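Local coordinates for resiniferatoxin-binding, phosphotriesterase-related protein (Rhodobacter sphaeroides 2.4.1, PDB 3K2G), which probably hydrolyses phosphoric esters with a pair of zinc ions held in a TIM-barrel fold, as a member of the phosphotriesterase family, at residues L6-V11 against R15-D20; P51-L56 against L66-Q71; P211-L216 against A271-Q276; P328-H333 against A338-L343. All blocks are in the same frame, centred on the assembly; numbering follows the deposited sequence.

Contact 1: L6-V11 against R15-D20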
# COMPACT_ATOMS: atom_id res chain seq x y z
N LEU B 6 -23.27 -39.91 -14.16
CA LEU B 6 -23.01 -38.63 -14.78
C LEU B 6 -24.22 -38.00 -15.44
O LEU B 6 -25.00 -38.66 -16.12
CB LEU B 6 -21.91 -38.77 -15.83
CG LEU B 6 -20.49 -39.04 -15.35
CD1 LEU B 6 -19.56 -39.22 -16.54
CD2 LEU B 6 -20.02 -37.89 -14.48
N SER B 7 -24.38 -36.69 -15.22
CA SER B 7 -25.47 -35.96 -15.84
C SER B 7 -25.23 -36.02 -17.34
O SER B 7 -24.08 -36.09 -17.79
CB SER B 7 -25.45 -34.50 -15.41
OG SER B 7 -26.10 -33.69 -16.38
N PRO B 8 -26.30 -36.02 -18.15
CA PRO B 8 -26.10 -36.06 -19.60
C PRO B 8 -25.34 -34.81 -20.03
O PRO B 8 -24.82 -34.74 -21.14
CB PRO B 8 -27.52 -36.10 -20.14
CG PRO B 8 -28.26 -36.84 -19.07
CD PRO B 8 -27.72 -36.21 -17.81
N CYS B 9 -25.31 -33.81 -19.15
CA CYS B 9 -24.60 -32.56 -19.43
C CYS B 9 -23.46 -32.30 -18.45
O CYS B 9 -23.27 -31.17 -17.98
CB CYS B 9 -25.57 -31.38 -19.39
SG CYS B 9 -26.87 -31.44 -20.65
N HIS B 10 -22.69 -33.34 -18.13
CA HIS B 10 -21.56 -33.20 -17.22
C HIS B 10 -20.53 -32.29 -17.89
O HIS B 10 -20.61 -32.04 -19.08
CB HIS B 10 -20.95 -34.58 -16.88
CG HIS B 10 -20.49 -35.35 -18.07
ND1 HIS B 10 -19.19 -35.30 -18.55
CD2 HIS B 10 -21.15 -36.21 -18.89
CE1 HIS B 10 -19.08 -36.08 -19.60
NE2 HIS B 10 -20.25 -36.65 -19.83
N VAL B 11 -19.57 -31.79 -17.12
CA VAL B 11 -18.58 -30.86 -17.65
C VAL B 11 -17.73 -31.34 -18.83
O VAL B 11 -17.12 -30.54 -19.52
CB VAL B 11 -17.66 -30.34 -16.53
CG1 VAL B 11 -18.50 -29.54 -15.53
CG2 VAL B 11 -16.96 -31.50 -15.84
N ARG B 15 -22.15 -30.21 -23.37
CA ARG B 15 -23.53 -29.74 -23.34
C ARG B 15 -23.83 -29.12 -21.97
O ARG B 15 -23.07 -29.30 -21.03
CB ARG B 15 -24.49 -30.90 -23.61
CG ARG B 15 -24.29 -31.59 -24.96
CD ARG B 15 -25.32 -32.70 -25.19
NE ARG B 15 -25.09 -33.85 -24.32
CZ ARG B 15 -24.18 -34.79 -24.55
NH1 ARG B 15 -23.40 -34.72 -25.62
NH2 ARG B 15 -24.04 -35.81 -23.70
N ILE B 16 -24.94 -28.40 -21.88
CA ILE B 16 -25.35 -27.76 -20.62
C ILE B 16 -26.84 -27.99 -20.40
O ILE B 16 -27.64 -27.79 -21.30
CB ILE B 16 -25.05 -26.25 -20.64
CG1 ILE B 16 -23.54 -26.05 -20.83
CG2 ILE B 16 -25.53 -25.59 -19.34
CD1 ILE B 16 -23.13 -24.62 -21.05
N MSE B 17 -27.19 -28.40 -19.19
CA MSE B 17 -28.58 -28.67 -18.87
C MSE B 17 -29.38 -27.45 -18.41
O MSE B 17 -29.15 -26.93 -17.33
CB MSE B 17 -28.67 -29.73 -17.78
CG MSE B 17 -30.10 -30.15 -17.44
SE MSE B 17 -31.06 -31.04 -18.89
CE MSE B 17 -30.25 -32.82 -18.66
N THR B 18 -30.32 -27.01 -19.24
CA THR B 18 -31.17 -25.87 -18.89
C THR B 18 -32.53 -26.44 -18.49
O THR B 18 -32.79 -27.63 -18.68
CB THR B 18 -31.38 -24.91 -20.07
OG1 THR B 18 -32.23 -25.52 -21.04
CG2 THR B 18 -30.06 -24.55 -20.71
N VAL B 19 -33.40 -25.59 -17.95
CA VAL B 19 -34.73 -26.03 -17.54
C VAL B 19 -35.56 -26.55 -18.71
O VAL B 19 -36.58 -27.20 -18.51
CB VAL B 19 -35.52 -24.88 -16.88
CG1 VAL B 19 -34.83 -24.46 -15.59
CG2 VAL B 19 -35.63 -23.72 -17.85
N ASP B 20 -35.12 -26.25 -19.92
CA ASP B 20 -35.83 -26.70 -21.11
C ASP B 20 -35.05 -27.81 -21.81
O ASP B 20 -35.32 -28.13 -22.97
CB ASP B 20 -36.06 -25.55 -22.08
CG ASP B 20 -36.88 -24.43 -21.46
OD1 ASP B 20 -37.95 -24.71 -20.87
OD2 ASP B 20 -36.45 -23.26 -21.57
O HOH W 1 -24.97 -28.50 -17.04
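Cys-9 and Arg-15 meet where the N-terminal arm leads, by way of a type I beta turn from Ser-7 to His-10, into strand 15-18, the first strand of a beta hairpin with strand 21-24. The contact illustrates how an irregular arm can be packed against one face of a two-stranded hairpin. Its polar part rests on one acceptor, Pro-8 O. Arg-15 NH2 donates to Pro-8 O at 2.9 Å, in the plane of the carbonyl, although the oxygen lies 28° out of the guanidinium plane; Arg-15 NE adds a weak bond to the same oxygen. The bend of the arginine chain at chi3 (-70°) turns the guanidinium back over the turn, so that an edge of it meets the carbonyl. A water accepts from Met-17 N and lies within hydrogen-bonding distance of Cys-9 O. The apolar part centres on Cys-9, buried with its SG laid along the strand backbone, 3.5 Å from Ile-16 C. The sulfur also meets the CB atoms of Arg-15 and Met-17, while Pro-22 of the neighbouring strand touches the cysteine too. Met-17 is a selenomethionine whose CG is anti to the backbone N (chi1 -176°); further bends at chi2 and chi3 fold the chain toward the arm, bringing its CE to 4.3 Å from Pro-8 CD.

Contact 2: P51-L56 against L66-Q71; sequences PERQYL and LSELRQ
Leu-56 and Glu-68 meet where two short helices, 54-58 and 66-70, joined by a seven-residue connection, pack at the interface with the second subunit. Along the second helix Leu-66 packs on its counterpart of the second subunit, and Ser-67 OG bonds to Asn-317 ND2 of that subunit. Glu-68 then carries the contact. Glu-68 CB lies against both methyls of Leu-56, 3.8 Å from CD1, the two side chains crossing at about a right angle. Tyr-55 OH reaches Glu-68 CG at 3.9 Å. The glutamate chain bends at chi2 (-58°), which curls the carboxylate back beside its own helix. One water donates to both Glu-68 OE1 and Glu-68 O and accepts a weak bond from Arg-53 NH2. Direct pairing is absent here, since Arg-53 NE stays 4.5 Å from Glu-68 OE1. Each charge has its stronger partners beyond the two segments: Arg-53 forms salt bridges with Asp-72 and Glu-50, and Glu-68 OE2 one with Lys-324 of the second subunit. At the end of the segment Gln-71 folds back on the helix, its NE2 donating to Ser-67 O at 3.1 Å with an N-H...O angle of 156°.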
# COMPACT_ATOMS: atom_id res chain seq x y z
N PRO B 51 -37.98 1.72 17.57
CA PRO B 51 -39.39 1.88 17.18
C PRO B 51 -39.60 2.96 16.13
O PRO B 51 -40.56 2.91 15.37
CB PRO B 51 -40.07 2.23 18.50
CG PRO B 51 -39.22 1.53 19.52
CD PRO B 51 -37.83 1.86 19.03
N GLU B 52 -38.69 3.92 16.08
CA GLU B 52 -38.78 5.01 15.11
C GLU B 52 -38.64 4.50 13.67
O GLU B 52 -39.18 5.09 12.74
CB GLU B 52 -37.70 6.06 15.40
CG GLU B 52 -36.60 6.12 14.35
CD GLU B 52 -35.46 7.03 14.75
OE1 GLU B 52 -35.46 7.54 15.89
OE2 GLU B 52 -34.55 7.23 13.91
N ARG B 53 -37.92 3.39 13.50
CA ARG B 53 -37.72 2.80 12.18
C ARG B 53 -38.74 1.70 11.91
O ARG B 53 -38.60 0.94 10.95
CB ARG B 53 -36.31 2.23 12.06
CG ARG B 53 -35.20 3.28 12.07
CD ARG B 53 -33.85 2.63 11.87
NE ARG B 53 -33.76 1.93 10.59
CZ ARG B 53 -33.35 0.67 10.45
NH1 ARG B 53 -32.99 -0.03 11.51
NH2 ARG B 53 -33.29 0.13 9.24
N GLN B 54 -39.77 1.62 12.75
CA GLN B 54 -40.81 0.61 12.61
C GLN B 54 -41.52 0.73 11.26
O GLN B 54 -41.87 -0.28 10.63
CB GLN B 54 -41.85 0.76 13.73
CG GLN B 54 -42.52 -0.53 14.15
CD GLN B 54 -41.60 -1.40 14.99
OE1 GLN B 54 -40.51 -1.78 14.54
NE2 GLN B 54 -42.02 -1.71 16.21
N TYR B 55 -41.74 1.96 10.82
CA TYR B 55 -42.43 2.20 9.56
C TYR B 55 -41.73 1.55 8.36
O TYR B 55 -42.38 1.12 7.41
CB TYR B 55 -42.59 3.71 9.34
CG TYR B 55 -41.31 4.44 8.97
CD1 TYR B 55 -41.10 4.89 7.67
CD2 TYR B 55 -40.31 4.66 9.92
CE1 TYR B 55 -39.93 5.55 7.32
CE2 TYR B 55 -39.13 5.32 9.57
CZ TYR B 55 -38.95 5.76 8.27
OH TYR B 55 -37.78 6.41 7.92
N LEU B 56 -40.41 1.47 8.41
CA LEU B 56 -39.63 0.89 7.32
C LEU B 56 -39.82 -0.62 7.21
O LEU B 56 -39.64 -1.21 6.13
CB LEU B 56 -38.15 1.21 7.51
CG LEU B 56 -37.79 2.68 7.39
CD1 LEU B 56 -36.37 2.91 7.86
CD2 LEU B 56 -37.97 3.14 5.95
N LEU B 66 -36.09 4.85 -0.35
CA LEU B 66 -34.96 4.09 -0.87
C LEU B 66 -33.64 4.35 -0.15
O LEU B 66 -32.84 3.42 0.03
CB LEU B 66 -34.79 4.36 -2.37
CG LEU B 66 -35.97 3.88 -3.23
CD1 LEU B 66 -35.68 4.17 -4.68
CD2 LEU B 66 -36.22 2.40 -3.00
N SER B 67 -33.40 5.59 0.25
CA SER B 67 -32.17 5.92 0.96
C SER B 67 -32.06 5.09 2.24
O SER B 67 -31.05 4.42 2.47
CB SER B 67 -32.12 7.41 1.31
OG SER B 67 -30.98 7.69 2.11
N GLU B 68 -33.11 5.12 3.06
CA GLU B 68 -33.13 4.36 4.30
C GLU B 68 -32.96 2.86 4.03
O GLU B 68 -32.23 2.18 4.75
CB GLU B 68 -34.44 4.60 5.07
CG GLU B 68 -34.54 5.93 5.82
CD GLU B 68 -33.42 6.12 6.84
OE1 GLU B 68 -33.14 5.19 7.61
OE2 GLU B 68 -32.83 7.22 6.86
N LEU B 69 -33.63 2.35 3.00
CA LEU B 69 -33.53 0.93 2.67
C LEU B 69 -32.11 0.52 2.31
O LEU B 69 -31.65 -0.55 2.71
CB LEU B 69 -34.48 0.57 1.51
CG LEU B 69 -35.97 0.64 1.83
CD1 LEU B 69 -36.76 0.22 0.60
CD2 LEU B 69 -36.29 -0.26 3.02
N ARG B 70 -31.42 1.37 1.55
CA ARG B 70 -30.04 1.07 1.16
C ARG B 70 -29.11 0.92 2.37
O ARG B 70 -28.05 0.29 2.26
CB ARG B 70 -29.50 2.16 0.22
CG ARG B 70 -30.16 2.19 -1.16
CD ARG B 70 -29.40 3.10 -2.13
NE ARG B 70 -29.48 4.52 -1.79
CZ ARG B 70 -30.43 5.35 -2.22
NH1 ARG B 70 -31.40 4.90 -3.02
NH2 ARG B 70 -30.42 6.62 -1.87
N GLN B 71 -29.49 1.47 3.52
CA GLN B 71 -28.64 1.36 4.72
C GLN B 71 -29.00 0.13 5.56
O GLN B 71 -28.31 -0.17 6.54
CB GLN B 71 -28.77 2.61 5.60
CG GLN B 71 -28.74 3.94 4.86
CD GLN B 71 -27.60 4.04 3.87
OE1 GLN B 71 -26.45 3.76 4.20
NE2 GLN B 71 -27.91 4.46 2.66
O HOH W 2 -32.57 2.67 7.50

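Contact 3: P211-L216 against A271-Q276; sequences PGWFRL and ADQGVQ
Trp-213 lays one face of its indole against Val-275 and turns the N-H edge of the same ring toward Gln-276. The indole is carried out to Val-275 by a chi1 of -76°, which places Trp-213 CG anti to the carbonyl carbon. Val-275 CB stands over the five-membered ring, 3.4 Å from its centroid and 4° off the normal, a CH-pi contact. The two methyls spread over the same face, Val-275 CG1 3.6 Å from Trp-213 CG and CG2 toward the six-membered ring. Trp-213 NE1 donates to Gln-276 O at 3.0 Å. The oxygen sits in the indole plane, whereas the donor stands 60° out of the carbonyl plane. Face and edge together fix the rotation of the ring. This pair joins two loops of the TIM barrel: the one after strand 206-208, with a type I turn from Pro-211 to Phe-214, and a hairpin of strands 269-270 and 275-276, where Gly-274 and Val-275 face Tyr-270 in a G1 beta bulge. The tryptophan side chain is about 6 Å from that of the zinc ligand His-238. Gln-276 OE1 bonds to Arg-329 of the second subunit, and Gln-273 NE2 approaches Trp-213 CE3 obliquely at 4.3 Å.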
# COMPACT_ATOMS: atom_id res chain seq x y z
N PRO B 211 -19.47 -16.52 2.80
CA PRO B 211 -19.57 -15.29 3.58
C PRO B 211 -18.45 -14.29 3.25
O PRO B 211 -17.35 -14.47 3.77
CB PRO B 211 -19.32 -15.76 5.02
CG PRO B 211 -18.43 -16.93 4.88
CD PRO B 211 -18.77 -17.55 3.55
N GLY B 212 -18.74 -13.62 2.16
CA GLY B 212 -17.75 -12.71 1.57
C GLY B 212 -16.83 -11.84 2.42
O GLY B 212 -15.61 -11.73 2.15
N TRP B 213 -17.44 -11.41 3.58
CA TRP B 213 -16.66 -10.48 4.41
C TRP B 213 -15.78 -11.28 5.34
O TRP B 213 -15.17 -10.72 6.22
CB TRP B 213 -17.59 -9.54 5.19
CG TRP B 213 -18.16 -8.46 4.36
CD1 TRP B 213 -17.65 -7.21 4.16
CD2 TRP B 213 -19.36 -8.53 3.58
NE1 TRP B 213 -18.45 -6.49 3.31
CE2 TRP B 213 -19.51 -7.28 2.93
CE3 TRP B 213 -20.32 -9.53 3.36
CZ2 TRP B 213 -20.59 -7.00 2.09
CZ3 TRP B 213 -21.39 -9.25 2.52
CH2 TRP B 213 -21.51 -8.00 1.89
N PHE B 214 -15.72 -12.60 5.15
CA PHE B 214 -14.83 -13.43 5.97
C PHE B 214 -13.82 -14.06 5.02
O PHE B 214 -13.81 -13.71 3.84
CB PHE B 214 -15.61 -14.49 6.76
CG PHE B 214 -16.39 -13.94 7.92
CD1 PHE B 214 -15.84 -13.94 9.21
CD2 PHE B 214 -17.64 -13.37 7.73
CE1 PHE B 214 -16.54 -13.37 10.28
CE2 PHE B 214 -18.35 -12.80 8.79
CZ PHE B 214 -17.79 -12.80 10.07
N ARG B 215 -12.99 -14.98 5.50
CA ARG B 215 -11.99 -15.63 4.64
C ARG B 215 -11.99 -17.15 4.81
O ARG B 215 -10.97 -17.74 5.17
CB ARG B 215 -10.59 -15.09 4.98
CG ARG B 215 -10.47 -13.57 4.91
CD ARG B 215 -10.35 -13.06 3.48
NE ARG B 215 -10.21 -11.61 3.43
CZ ARG B 215 -11.23 -10.75 3.41
NH1 ARG B 215 -12.48 -11.20 3.42
NH2 ARG B 215 -11.00 -9.45 3.39
N LEU B 216 -13.13 -17.78 4.54
CA LEU B 216 -13.27 -19.23 4.68
C LEU B 216 -13.11 -20.02 3.38
O LEU B 216 -13.24 -21.25 3.37
CB LEU B 216 -14.64 -19.56 5.29
CG LEU B 216 -14.97 -19.03 6.69
CD1 LEU B 216 -16.41 -19.37 7.05
CD2 LEU B 216 -14.01 -19.65 7.70
N ALA B 271 -26.95 -3.56 7.83
CA ALA B 271 -27.03 -3.22 9.24
C ALA B 271 -26.87 -4.42 10.17
O ALA B 271 -26.18 -4.34 11.18
CB ALA B 271 -28.35 -2.51 9.53
N ASP B 272 -27.53 -5.52 9.81
CA ASP B 272 -27.49 -6.75 10.59
C ASP B 272 -26.07 -7.25 10.83
O ASP B 272 -25.66 -7.47 11.97
CB ASP B 272 -28.28 -7.85 9.87
CG ASP B 272 -27.87 -8.01 8.40
OD1 ASP B 272 -28.16 -7.09 7.60
OD2 ASP B 272 -27.26 -9.05 8.05
N GLN B 273 -25.32 -7.42 9.75
CA GLN B 273 -23.95 -7.90 9.80
C GLN B 273 -22.96 -6.78 10.09
O GLN B 273 -21.85 -7.03 10.56
CB GLN B 273 -23.57 -8.54 8.47
CG GLN B 273 -24.32 -9.81 8.09
CD GLN B 273 -24.26 -10.06 6.59
OE1 GLN B 273 -25.05 -9.50 5.83
NE2 GLN B 273 -23.31 -10.89 6.15
N GLY B 274 -23.36 -5.55 9.78
CA GLY B 274 -22.48 -4.42 10.00
C GLY B 274 -21.40 -4.41 8.93
O GLY B 274 -20.28 -3.97 9.17
N VAL B 275 -21.74 -4.89 7.74
CA VAL B 275 -20.79 -4.94 6.64
C VAL B 275 -21.24 -4.07 5.47
O VAL B 275 -22.43 -3.88 5.23
CB VAL B 275 -20.57 -6.39 6.15
CG1 VAL B 275 -19.90 -7.19 7.24
CG2 VAL B 275 -21.89 -7.03 5.75
N GLN B 276 -20.26 -3.55 4.74
CA GLN B 276 -20.51 -2.68 3.61
C GLN B 276 -20.07 -3.29 2.29
O GLN B 276 -18.95 -3.77 2.16
CB GLN B 276 -19.77 -1.35 3.83
CG GLN B 276 -19.86 -0.37 2.67
CD GLN B 276 -21.22 0.28 2.56
OE1 GLN B 276 -21.71 0.89 3.50
NE2 GLN B 276 -21.84 0.15 1.39

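Contact 4: P328-H333 against A338-L343; sequences PRLRRH and AALETL
Two consecutive helices, 321-332 and 337-352, form a helical hairpin here, in which Leu-330 packs against Leu-340 and Leu-343. The axes of the short segments run at 138° to one another and approach to 10.5 Å, a splayed antiparallel pair bridged by leucines. Leu-330 and Leu-340 lie alongside, pointing oppositely, with Leu-340 CD2 resting 3.8 Å from Leu-330 CB. Leu-330 and Leu-343 instead meet end to end, their CD1 methyls 3.6 Å apart. Leu-301 of strand 299-301 also touches both Leu-330 and Leu-343, so the hairpin is seated on a strand of the barrel. On the outer side the chain of Arg-331, extended from CG to NE, crosses Leu-340 at about a right angle and brings an edge of its guanidinium to that leucine, NH1 lying 4.1 Å from CD1. Near the C-terminal end of the first segment, Arg-329 O accepts from both His-333 N and His-333 ND1, which reach it from opposite faces of the carbonyl plane; the ND1 bond is 3.0 Å long. The arrangement, helices packed by apolar side chains against a strand of the parallel barrel, is that of the outer helical layer of a TIM barrel.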
# COMPACT_ATOMS: atom_id res chain seq x y z
N PRO B 328 -18.29 -1.34 -19.48
CA PRO B 328 -17.64 -0.08 -19.87
C PRO B 328 -16.68 0.42 -18.78
O PRO B 328 -15.64 1.02 -19.08
CB PRO B 328 -18.83 0.86 -20.07
CG PRO B 328 -19.91 -0.07 -20.57
CD PRO B 328 -19.75 -1.26 -19.65
N ARG B 329 -17.01 0.17 -17.52
CA ARG B 329 -16.16 0.58 -16.40
C ARG B 329 -14.85 -0.22 -16.44
O ARG B 329 -13.77 0.32 -16.23
CB ARG B 329 -16.87 0.33 -15.06
CG ARG B 329 -16.10 0.78 -13.82
CD ARG B 329 -16.84 0.39 -12.54
NE ARG B 329 -18.11 1.10 -12.39
CZ ARG B 329 -18.23 2.36 -11.99
NH1 ARG B 329 -17.15 3.08 -11.69
NH2 ARG B 329 -19.43 2.92 -11.89
N LEU B 330 -14.96 -1.52 -16.72
CA LEU B 330 -13.79 -2.39 -16.81
C LEU B 330 -12.91 -1.91 -17.96
O LEU B 330 -11.70 -2.06 -17.92
CB LEU B 330 -14.21 -3.84 -17.07
CG LEU B 330 -14.78 -4.64 -15.89
CD1 LEU B 330 -15.14 -6.04 -16.36
CD2 LEU B 330 -13.76 -4.69 -14.77
N ARG B 331 -13.54 -1.35 -18.99
CA ARG B 331 -12.78 -0.86 -20.13
C ARG B 331 -12.03 0.40 -19.68
O ARG B 331 -10.85 0.56 -20.00
CB ARG B 331 -13.72 -0.55 -21.29
CG ARG B 331 -13.03 -0.51 -22.64
CD ARG B 331 -14.03 -0.23 -23.75
NE ARG B 331 -13.40 -0.28 -25.07
CZ ARG B 331 -13.04 -1.39 -25.70
NH1 ARG B 331 -13.24 -2.58 -25.13
NH2 ARG B 331 -12.48 -1.32 -26.89
N ARG B 332 -12.70 1.27 -18.93
CA ARG B 332 -12.06 2.49 -18.45
C ARG B 332 -10.86 2.13 -17.58
O ARG B 332 -9.89 2.89 -17.49
CB ARG B 332 -13.04 3.34 -17.62
CG ARG B 332 -14.22 3.93 -18.41
CD ARG B 332 -14.91 5.07 -17.64
NE ARG B 332 -15.51 4.64 -16.38
CZ ARG B 332 -16.69 4.04 -16.27
NH1 ARG B 332 -17.41 3.80 -17.36
NH2 ARG B 332 -17.15 3.68 -15.08
N HIS B 333 -10.91 0.96 -16.96
CA HIS B 333 -9.82 0.49 -16.11
C HIS B 333 -8.68 -0.17 -16.88
O HIS B 333 -7.63 -0.44 -16.30
CB HIS B 333 -10.34 -0.48 -15.04
CG HIS B 333 -10.88 0.19 -13.82
ND1 HIS B 333 -12.10 0.84 -13.81
CD2 HIS B 333 -10.37 0.33 -12.58
CE1 HIS B 333 -12.32 1.34 -12.60
NE2 HIS B 333 -11.28 1.05 -11.84
N ALA B 338 -11.72 -8.13 -25.86
CA ALA B 338 -11.42 -9.56 -25.81
C ALA B 338 -11.59 -10.05 -24.38
O ALA B 338 -12.16 -11.12 -24.14
CB ALA B 338 -9.99 -9.82 -26.28
N ALA B 339 -11.10 -9.26 -23.44
CA ALA B 339 -11.20 -9.61 -22.03
C ALA B 339 -12.66 -9.58 -21.58
O ALA B 339 -13.09 -10.42 -20.79
CB ALA B 339 -10.37 -8.64 -21.20
N LEU B 340 -13.43 -8.62 -22.10
CA LEU B 340 -14.84 -8.51 -21.73
C LEU B 340 -15.61 -9.70 -22.29
O LEU B 340 -16.53 -10.21 -21.65
CB LEU B 340 -15.43 -7.21 -22.27
CG LEU B 340 -14.72 -5.92 -21.84
CD1 LEU B 340 -15.44 -4.72 -22.44
CD2 LEU B 340 -14.68 -5.83 -20.32
N GLU B 341 -15.21 -10.14 -23.48
CA GLU B 341 -15.83 -11.29 -24.13
C GLU B 341 -15.52 -12.53 -23.30
O GLU B 341 -16.38 -13.39 -23.11
CB GLU B 341 -15.26 -11.43 -25.55
CG GLU B 341 -15.75 -12.63 -26.34
CD GLU B 341 -17.24 -12.59 -26.63
OE1 GLU B 341 -17.75 -11.51 -26.99
OE2 GLU B 341 -17.90 -13.64 -26.51
N THR B 342 -14.28 -12.61 -22.81
CA THR B 342 -13.84 -13.73 -21.98
C THR B 342 -14.64 -13.82 -20.68
O THR B 342 -15.05 -14.90 -20.25
CB THR B 342 -12.33 -13.60 -21.64
OG1 THR B 342 -11.55 -13.73 -22.83
CG2 THR B 342 -11.90 -14.66 -20.63
N LEU B 343 -14.89 -12.67 -20.08
CA LEU B 343 -15.63 -12.60 -18.83
C LEU B 343 -17.10 -13.00 -18.94
O LEU B 343 -17.60 -13.73 -18.09
CB LEU B 343 -15.53 -11.19 -18.23
CG LEU B 343 -14.12 -10.78 -17.79
CD1 LEU B 343 -14.08 -9.30 -17.44
CD2 LEU B 343 -13.70 -11.62 -16.61

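How the contacts relate
From the N terminus the four contacts follow in series, none nested in or crossing another. Contact 1 closes a tight turn between the N-terminal arm and the first hairpin. Contact 2 closes the short connection between two helices, about 43 Å away centre to centre and on the opposite side of the chain's centre. Contact 3 spans the longest interval, 54 residues, and ties two loops near the zinc site; it touches contact 2 through Gln-71 O and Ala-271 CB, 3.8 Å apart. Contact 4 closes a short link between the last two helices of the chain. Contacts 2, 3 and 4 also meet the second subunit, where Gln-276 and Arg-329 pair between chains.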